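Local coordinates for protein geranyltranstransferase (Roseobacter denitrificans, PDB 4LLS) that probably catalyses head-to-tail condensation of isopentenyl diphosphate with an allylic diphosphate, lengthening the prenyl chain toward farnesyl or geranylgeranyl diphosphate, at residues Arg64-Val70 with Ser87-Glu92; Ile205-Gln210 with Leu223-Ala227. All coordinates share one frame; numbering follows the deposited sequence.

Contact 1: residues Arg64-Val70 with Ser87-Glu92; sequences RLRGFLV and SATAIE. With IPE (3-methylbut-3-enyl trihydrogen diphosphate), chain C.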
ATOM      1  N   ARG A  64      14.332   1.208 -14.192  1.00 12.31           N
ATOM      2  CA  ARG A  64      12.975   0.982 -14.705  1.00 12.04           C
ATOM      3  C   ARG A  64      12.754  -0.367 -15.347  1.00 12.09           C
ATOM      4  O   ARG A  64      11.908  -0.514 -16.252  1.00 11.87           O
ATOM      5  CB  ARG A  64      12.509   2.104 -15.636  1.00 11.98           C
ATOM      6  CG  ARG A  64      12.780   3.480 -15.140  1.00 14.22           C
ATOM      7  CD  ARG A  64      12.165   3.758 -13.802  1.00 15.40           C
ATOM      8  NE  ARG A  64      12.128   5.201 -13.551  1.00 16.79           N
ATOM      9  CZ  ARG A  64      11.689   5.770 -12.446  1.00 14.47           C
ATOM     10  NH1 ARG A  64      11.135   5.039 -11.470  1.00 14.58           N
ATOM     11  NH2 ARG A  64      11.678   7.102 -12.380  1.00 15.54           N
ATOM     12  N   LEU A  65      13.441  -1.396 -14.896  1.00 11.58           N
ATOM     13  CA  LEU A  65      13.227  -2.702 -15.464  1.00 11.59           C
ATOM     14  C   LEU A  65      11.740  -3.094 -15.417  1.00 11.06           C
ATOM     15  O   LEU A  65      11.191  -3.636 -16.386  1.00 11.81           O
ATOM     16  CB  LEU A  65      14.050  -3.761 -14.733  1.00 13.08           C
ATOM     17  CG  LEU A  65      13.799  -5.230 -15.053  1.00 15.77           C
ATOM     18  CD1 LEU A  65      14.168  -5.560 -16.491  1.00 17.49           C
ATOM     19  CD2 LEU A  65      14.541  -6.155 -14.093  1.00 18.70           C
ATOM     20  N   ARG A  66      11.099  -2.915 -14.270  1.00 10.83           N
ATOM     21  CA  ARG A  66       9.750  -3.416 -14.092  1.00 10.07           C
ATOM     22  C   ARG A  66       8.771  -2.583 -14.936  1.00 10.55           C
ATOM     23  O   ARG A  66       7.953  -3.129 -15.662  1.00  9.61           O
ATOM     24  CB  ARG A  66       9.366  -3.378 -12.608  1.00 10.73           C
ATOM     25  CG  ARG A  66      10.128  -4.421 -11.825  1.00 10.26           C
ATOM     26  CD  ARG A  66      10.147  -4.143 -10.327  1.00 10.95           C
ATOM     27  NE  ARG A  66      11.114  -4.996  -9.621  1.00 10.99           N
ATOM     28  CZ  ARG A  66      12.429  -4.777  -9.567  1.00 12.00           C
ATOM     29  NH1 ARG A  66      13.194  -5.631  -8.886  1.00 12.89           N
ATOM     30  NH2 ARG A  66      12.980  -3.755 -10.186  1.00 12.41           N
ATOM     31  N   GLY A  67       8.895  -1.269 -14.903  1.00 11.37           N
ATOM     32  CA  GLY A  67       8.083  -0.468 -15.805  1.00 11.97           C
ATOM     33  C   GLY A  67       8.315  -0.714 -17.282  1.00 10.61           C
ATOM     34  O   GLY A  67       7.371  -0.800 -18.103  1.00 11.27           O
ATOM     35  N   PHE A  68       9.569  -0.986 -17.615  1.00 11.83           N
ATOM     36  CA  PHE A  68       9.908  -1.353 -18.996  1.00 11.57           C
ATOM     37  C   PHE A  68       9.255  -2.652 -19.406  1.00 11.34           C
ATOM     38  O   PHE A  68       8.748  -2.790 -20.544  1.00 12.72           O
ATOM     39  CB  PHE A  68      11.440  -1.435 -19.161  1.00 13.83           C
ATOM     40  CG  PHE A  68      11.900  -1.825 -20.520  1.00 14.89           C
ATOM     41  CD1 PHE A  68      12.558  -3.031 -20.715  1.00 19.09           C
ATOM     42  CD2 PHE A  68      11.815  -0.926 -21.570  1.00 16.23           C
ATOM     43  CE1 PHE A  68      13.072  -3.355 -21.972  1.00 20.79           C
ATOM     44  CE2 PHE A  68      12.356  -1.232 -22.809  1.00 21.11           C
ATOM     45  CZ  PHE A  68      12.997  -2.428 -22.988  1.00 20.10           C
ATOM     46  N   LEU A  69       9.260  -3.650 -18.532  1.00 10.93           N
ATOM     47  CA  LEU A  69       8.575  -4.892 -18.828  1.00 11.08           C
ATOM     48  C   LEU A  69       7.103  -4.682 -19.142  1.00 11.54           C
ATOM     49  O   LEU A  69       6.533  -5.324 -20.020  1.00 11.52           O
ATOM     50  CB  LEU A  69       8.760  -5.921 -17.706  1.00 11.14           C
ATOM     51  CG  LEU A  69      10.157  -6.533 -17.635  1.00 12.89           C
ATOM     52  CD1 LEU A  69      10.345  -7.296 -16.347  1.00 12.97           C
ATOM     53  CD2 LEU A  69      10.419  -7.462 -18.821  1.00 13.47           C
ATOM     54  N   VAL A  70       6.461  -3.807 -18.368  1.00 10.60           N
ATOM     55  CA  VAL A  70       5.053  -3.514 -18.619  1.00 11.00           C
ATOM     56  C   VAL A  70       4.881  -2.902 -19.998  1.00 11.21           C
ATOM     57  O   VAL A  70       4.066  -3.362 -20.799  1.00 11.83           O
ATOM     58  CB  VAL A  70       4.456  -2.564 -17.558  1.00 10.14           C
ATOM     59  CG1 VAL A  70       3.063  -2.096 -17.936  1.00 11.75           C
ATOM     60  CG2 VAL A  70       4.442  -3.230 -16.197  1.00 10.88           C
ATOM     61  N   SER A  87       0.111   1.454 -15.793  1.00 11.37           N
ATOM     62  CA  SER A  87       0.543   0.239 -15.111  1.00 10.83           C
ATOM     63  C   SER A  87       2.062   0.202 -14.938  1.00 11.40           C
ATOM     64  O   SER A  87       2.583  -0.304 -13.925  1.00 10.94           O
ATOM     65  CB  SER A  87       0.097  -0.972 -15.899  1.00 12.34           C
ATOM     66  OG  SER A  87      -1.290  -1.141 -15.810  1.00 13.97           O
ATOM     67  N   ALA A  88       2.800   0.751 -15.880  1.00 11.31           N
ATOM     68  CA  ALA A  88       4.249   0.832 -15.745  1.00 10.91           C
ATOM     69  C   ALA A  88       4.658   1.705 -14.570  1.00  9.89           C
ATOM     70  O   ALA A  88       5.596   1.380 -13.820  1.00 10.76           O
ATOM     71  CB  ALA A  88       4.888   1.358 -17.056  1.00 10.50           C
ATOM     72  N   THR A  89       4.050   2.884 -14.466  1.00 10.26           N
ATOM     73  CA  THR A  89       4.281   3.762 -13.346  1.00 10.14           C
ATOM     74  C   THR A  89       3.813   3.126 -12.038  1.00 11.48           C
ATOM     75  O   THR A  89       4.481   3.260 -11.015  1.00 10.75           O
ATOM     76  CB  THR A  89       3.666   5.142 -13.616  1.00 12.44           C
ATOM     77  OG1 THR A  89       4.146   5.594 -14.913  1.00 12.87           O
ATOM     78  CG2 THR A  89       4.039   6.137 -12.601  1.00 11.55           C
ATOM     79  N   ALA A  90       2.692   2.421 -12.086  1.00 10.18           N
ATOM     80  CA  ALA A  90       2.187   1.739 -10.885  1.00 10.02           C
ATOM     81  C   ALA A  90       3.214   0.779 -10.318  1.00 10.26           C
ATOM     82  O   ALA A  90       3.461   0.775  -9.112  1.00 10.57           O
ATOM     83  CB  ALA A  90       0.892   1.014 -11.183  1.00  9.81           C
ATOM     84  N   ILE A  91       3.770  -0.086 -11.151  1.00  9.88           N
ATOM     85  CA  ILE A  91       4.704  -1.075 -10.600  1.00  9.99           C
ATOM     86  C   ILE A  91       5.973  -0.389 -10.111  1.00  9.35           C
ATOM     87  O   ILE A  91       6.571  -0.841  -9.120  1.00 10.01           O
ATOM     88  CB  ILE A  91       4.974  -2.224 -11.578  1.00  9.81           C
ATOM     89  CG1 ILE A  91       5.621  -3.375 -10.823  1.00 10.74           C
ATOM     90  CG2 ILE A  91       5.806  -1.793 -12.781  1.00 10.69           C
ATOM     91  CD1 ILE A  91       4.765  -4.024  -9.746  1.00 10.31           C
ATOM     92  N   GLU A  92       6.412   0.669 -10.794  1.00  9.04           N
ATOM     93  CA  GLU A  92       7.528   1.461 -10.286  1.00 10.24           C
ATOM     94  C   GLU A  92       7.257   2.144  -8.927  1.00  9.65           C
ATOM     95  O   GLU A  92       8.144   2.239  -8.069  1.00 10.76           O
ATOM     96  CB  GLU A  92       7.995   2.460 -11.307  1.00 10.73           C
ATOM     97  CG  GLU A  92       8.650   1.782 -12.481  1.00 10.92           C
ATOM     98  CD  GLU A  92      10.023   1.178 -12.202  1.00 12.07           C
ATOM     99  OE1 GLU A  92      10.783   1.778 -11.387  1.00 13.53           O
ATOM    100  OE2 GLU A  92      10.368   0.154 -12.844  1.00 12.77           O
TER
HETATM  101  C1  IPE C 301      16.713  -3.424  -6.348  1.00 17.45           C
HETATM  102  O1  IPE C 301      16.028  -3.500  -7.614  1.00 12.82           O
HETATM  103  C2  IPE C 301      15.940  -4.256  -5.330  1.00 17.97           C
HETATM  104  C3  IPE C 301      15.850  -5.699  -5.759  1.00 19.84           C
HETATM  105  C4  IPE C 301      14.677  -6.306  -5.926  1.00 20.26           C
HETATM  106  C5  IPE C 301      17.099  -6.520  -5.851  1.00 20.36           C
HETATM  107  PA  IPE C 301      16.667  -2.808  -8.900  1.00 12.63           P
HETATM  108  O1A IPE C 301      18.117  -3.279  -9.079  1.00 13.55           O
HETATM  109  O2A IPE C 301      15.751  -3.071 -10.008  1.00 12.59           O
HETATM  110  O3A IPE C 301      16.654  -1.259  -8.558  1.00 12.38           O
HETATM  111  PB  IPE C 301      16.404   0.129  -9.357  1.00 12.01           P
HETATM  112  O1B IPE C 301      17.222   1.170  -8.609  1.00 12.75           O
HETATM  113  O2B IPE C 301      16.877  -0.061 -10.770  1.00 13.16           O
HETATM  114  O3B IPE C 301      14.905   0.302  -9.291  1.00 12.79           O
HETATM  115  O   HOH W   1      13.591   1.336 -11.421  1.00 13.90           O
HETATM  116  O   HOH W   2      12.183  -1.602 -11.864  1.00 11.11           O

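Contact 2: residues Ile205-Gln210 with Leu223-Ala227; sequences IGWSAQ and LKRYA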
ATOM      1  N   ILE A 205       8.365  -8.871 -10.576  1.00 10.82           N
ATOM      2  CA  ILE A 205       8.871  -9.017 -11.972  1.00 11.92           C
ATOM      3  C   ILE A 205       7.856  -9.843 -12.758  1.00 12.32           C
ATOM      4  O   ILE A 205       7.551  -9.539 -13.927  1.00 12.04           O
ATOM      5  CB  ILE A 205      10.299  -9.633 -11.970  1.00 13.18           C
ATOM      6  CG1 ILE A 205      11.280  -8.586 -11.522  1.00 14.58           C
ATOM      7  CG2 ILE A 205      10.645 -10.141 -13.362  1.00 13.39           C
ATOM      8  CD1 ILE A 205      12.675  -9.085 -11.239  1.00 14.96           C
ATOM      9  N   GLY A 206       7.270 -10.830 -12.129  1.00 11.07           N
ATOM     10  CA  GLY A 206       6.187 -11.608 -12.738  1.00 12.12           C
ATOM     11  C   GLY A 206       4.967 -10.780 -13.074  1.00 11.49           C
ATOM     12  O   GLY A 206       4.380 -10.915 -14.157  1.00 12.51           O
ATOM     13  N   TRP A 207       4.562  -9.895 -12.179  1.00 11.73           N
ATOM     14  CA  TRP A 207       3.433  -9.009 -12.442  1.00 11.54           C
ATOM     15  C   TRP A 207       3.754  -8.122 -13.628  1.00 10.99           C
ATOM     16  O   TRP A 207       2.930  -7.930 -14.510  1.00 11.76           O
ATOM     17  CB  TRP A 207       3.103  -8.178 -11.207  1.00 11.43           C
ATOM     18  CG  TRP A 207       1.812  -7.401 -11.323  1.00 10.13           C
ATOM     19  CD1 TRP A 207       0.553  -7.868 -11.020  1.00 11.09           C
ATOM     20  CD2 TRP A 207       1.610  -6.116 -11.943  1.00  9.78           C
ATOM     21  NE1 TRP A 207      -0.385  -6.916 -11.299  1.00 11.17           N
ATOM     22  CE2 TRP A 207       0.211  -5.863 -11.915  1.00 10.08           C
ATOM     23  CE3 TRP A 207       2.440  -5.187 -12.553  1.00 10.20           C
ATOM     24  CZ2 TRP A 207      -0.328  -4.666 -12.363  1.00 10.05           C
ATOM     25  CZ3 TRP A 207       1.906  -4.007 -13.022  1.00 10.40           C
ATOM     26  CH2 TRP A 207       0.529  -3.751 -12.927  1.00 11.06           C
ATOM     27  N   SER A 208       4.963  -7.588 -13.668  1.00 11.24           N
ATOM     28  CA  SER A 208       5.359  -6.677 -14.727  1.00 11.36           C
ATOM     29  C   SER A 208       5.327  -7.342 -16.095  1.00 11.71           C
ATOM     30  O   SER A 208       4.831  -6.755 -17.074  1.00 12.34           O
ATOM     31  CB  SER A 208       6.760  -6.162 -14.466  1.00 11.75           C
ATOM     32  OG  SER A 208       6.866  -5.481 -13.235  1.00 13.26           O
ATOM     33  N   ALA A 209       5.856  -8.554 -16.178  1.00 10.57           N
ATOM     34  CA  ALA A 209       5.905  -9.242 -17.475  1.00 12.83           C
ATOM     35  C   ALA A 209       4.537  -9.724 -17.910  1.00 12.86           C
ATOM     36  O   ALA A 209       4.245  -9.732 -19.122  1.00 16.31           O
ATOM     37  CB  ALA A 209       6.881 -10.366 -17.454  1.00 12.96           C
ATOM     38  N   GLN A 210       3.675 -10.070 -16.975  1.00 11.48           N
ATOM     39  CA  GLN A 210       2.354 -10.540 -17.338  1.00 12.85           C
ATOM     40  C   GLN A 210       1.453  -9.381 -17.694  1.00 13.42           C
ATOM     41  O   GLN A 210       0.385  -9.616 -18.258  1.00 12.19           O
ATOM     42  CB  GLN A 210       1.726 -11.366 -16.221  1.00 12.24           C
ATOM     43  CG  GLN A 210       2.412 -12.699 -16.050  1.00 14.76           C
ATOM     44  CD  GLN A 210       1.756 -13.560 -14.996  1.00 19.75           C
ATOM     45  OE1 GLN A 210       0.704 -14.167 -15.219  1.00 22.31           O
ATOM     46  NE2 GLN A 210       2.292 -13.503 -13.809  1.00 18.84           N
ATOM     47  N   LEU A 223       4.507 -15.536 -20.755  1.00 14.72           N
ATOM     48  CA  LEU A 223       5.173 -14.429 -20.081  1.00 12.89           C
ATOM     49  C   LEU A 223       5.414 -14.720 -18.605  1.00 14.73           C
ATOM     50  O   LEU A 223       6.405 -14.251 -18.033  1.00 14.34           O
ATOM     51  CB  LEU A 223       4.445 -13.126 -20.252  1.00 14.13           C
ATOM     52  CG  LEU A 223       4.541 -12.556 -21.686  1.00 14.62           C
ATOM     53  CD1 LEU A 223       3.526 -11.455 -21.893  1.00 14.86           C
ATOM     54  CD2 LEU A 223       5.933 -12.056 -21.916  1.00 15.47           C
ATOM     55  N   LYS A 224       4.546 -15.519 -18.006  1.00 15.29           N
ATOM     56  CA  LYS A 224       4.786 -15.965 -16.638  1.00 16.33           C
ATOM     57  C   LYS A 224       6.064 -16.827 -16.568  1.00 15.58           C
ATOM     58  O   LYS A 224       6.887 -16.648 -15.673  1.00 16.34           O
ATOM     59  CB  LYS A 224       3.564 -16.688 -16.094  1.00 19.28           C
ATOM     60  CG  LYS A 224       3.701 -17.066 -14.628  1.00 21.73           C
ATOM     61  CD  LYS A 224       2.438 -17.764 -14.122  1.00 30.08           C
ATOM     62  CE  LYS A 224       2.531 -18.043 -12.628  1.00 38.51           C
ATOM     63  NZ  LYS A 224       1.183 -18.268 -12.038  1.00 46.15           N
ATOM     64  N   ARG A 225       6.218 -17.767 -17.497  0.50 15.88           N
ATOM     65  CA  ARG A 225       7.424 -18.603 -17.539  0.50 16.33           C
ATOM     66  C   ARG A 225       8.671 -17.774 -17.795  0.50 14.32           C
ATOM     67  O   ARG A 225       9.706 -17.958 -17.148  0.50 16.06           O
ATOM     68  CB  ARG A 225       7.328 -19.693 -18.591  0.50 18.17           C
ATOM     69  CG  ARG A 225       6.764 -21.001 -18.083  0.50 24.01           C
ATOM     70  CD  ARG A 225       6.911 -22.086 -19.136  0.50 23.92           C
ATOM     71  NE  ARG A 225       6.156 -21.777 -20.342  0.50 27.84           N
ATOM     72  CZ  ARG A 225       4.837 -21.901 -20.439  0.50 29.21           C
ATOM     73  NH1 ARG A 225       4.137 -22.365 -19.406  0.50 32.20           N
ATOM     74  NH2 ARG A 225       4.220 -21.572 -21.564  0.50 32.09           N
ATOM     75  N   TYR A 226       8.575 -16.877 -18.770  1.00 13.76           N
ATOM     76  CA  TYR A 226       9.650 -15.921 -19.025  1.00 13.36           C
ATOM     77  C   TYR A 226      10.085 -15.232 -17.746  1.00 13.65           C
ATOM     78  O   TYR A 226      11.268 -15.127 -17.432  1.00 14.74           O
ATOM     79  CB  TYR A 226       9.213 -14.908 -20.083  1.00 12.92           C
ATOM     80  CG  TYR A 226      10.085 -13.693 -20.256  1.00 12.21           C
ATOM     81  CD1 TYR A 226      11.277 -13.761 -20.954  1.00 12.38           C
ATOM     82  CD2 TYR A 226       9.687 -12.461 -19.729  1.00 12.79           C
ATOM     83  CE1 TYR A 226      12.035 -12.639 -21.195  1.00 11.97           C
ATOM     84  CE2 TYR A 226      10.455 -11.329 -19.931  1.00 13.42           C
ATOM     85  CZ  TYR A 226      11.645 -11.430 -20.656  1.00 13.31           C
ATOM     86  OH  TYR A 226      12.373 -10.265 -20.879  1.00 13.21           O
ATOM     87  N   ALA A 227       9.115 -14.709 -17.021  1.00 12.37           N
ATOM     88  CA  ALA A 227       9.393 -13.930 -15.864  1.00 12.37           C
ATOM     89  C   ALA A 227       9.967 -14.754 -14.721  1.00 15.71           C
ATOM     90  O   ALA A 227      10.751 -14.228 -13.932  1.00 15.34           O
ATOM     91  CB  ALA A 227       8.147 -13.226 -15.384  1.00 13.36           C
TER

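Contact 1: residues Arg64-Val70 with Ser87-Glu92
Glu92 and Arg64 meet because both chains turn about their CB-CG bonds (chi2 -72° in Glu92, -58° in Arg64), bringing carboxylate and guanidinium together between nearly antiparallel helices. In this salt bridge NH1 of Arg64 stands 3.3 Å from Glu92 OE1, which lies in the guanidinium plane but is met from above the carboxylate, the two planes being perpendicular; NH2 of Arg64 bonds to the carbonyl of Thr59. The other oxygen, OE2, accepts an almost straight bond from Gly67 N at 2.9 Å through its anti lone pair. It also takes a proton from a water that accepts from both Arg66 N and Arg66 NH2. A glutamine here would probably leave Arg64 without its opposing charge and disturb this water link to Arg66. Gly67, where a side chain would run into Glu92 CG and Ala88 O, lets its CA come within 4.0 Å of Ala88 CA, and further along Val70 CG2 packs on Ile91 CG2 at 3.9 Å. Arg66 NH2 in turn bonds to O2A of isopentenyl diphosphate at 2.9 Å, in the guanidinium plane. Glu92 thus belongs to the second shell of the diphosphate pocket, the isopentenyl diphosphate site of the all-helical prenyl synthase fold.

Contact 2: residues Ile205-Gln210 with Leu223-Ala227
Ala209 and Ala227 press their methyls together, CB to CB at 3.8 Å, where two consecutive helices of the all-helical prenyl synthase fold pack as an antiparallel helical hairpin. It illustrates how small residues let helices come close: the axes of 205-210 and 223-227 approach to 8.4 Å at an angle of 143°, and the Ala227 methyl also rests on Gly206 CA at 3.7 Å. Ala209 CB meets the rim of the Tyr226 ring as well, lying near the ring plane beside CD2, while the Tyr226 hydroxyl is hydrogen-bonded to the carbonyl of Leu299.

Leu223 can be followed outward, and every step leads to the same partner, the carbonyl oxygen of Ala209. With CG placed opposite its own carbonyl carbon (chi1 -71°), the chain leans over that oxygen: CB is 3.6 Å from Ala209 O and CG slightly farther. At the fork CD1 comes nearest, 3.3 Å from Ala209 O, and CD2 stays at 4.0 Å from it. Beyond the hairpin the Leu223 side chain also touches Thr73, His77, Leu289 and Tyr292, while Ala209 O has a weak hydrogen bond with Thr73 OG1, which is bonded chiefly to Leu69 O.

At the margin, the contact passes to longer chains crossing one another. Lys224 sends CG anti to its backbone N (chi1 -175°) and continues extended, laying its methylenes across Gln210 before the ammonium end leads away. The amide's polar atoms have weak bonds elsewhere: OE1 to Thr220 OG1, and NE2 to Gly206 O within its own helix. Lys224 CB lies over the flat of the amide, 3.8 Å from Gln210 CD.

Overall arrangement
Contact 1 closes before contact 2 opens along the chain, and each joins consecutive helices: 65-76 with 81-102, then 190-215 with 221-244. Though distant in sequence, their centres are only 12 Å apart, and they meet at Ser208, whose OG lies 3.3 Å from Arg66 CB and whose neighbourhood also includes Leu69 and Ile91. Helix 190-215 thus packs against both helices of contact 1, and helix 221-244 touches 65-76 at several points, Tyr226 on Leu69 among them. The polar end of contact 1 reaches isopentenyl diphosphate directly, whereas in contact 2 the Ile205 side chain is about 6 Å from it. Two helix pairs thereby form one continuous, buried part of the helical bundle beside the substrate.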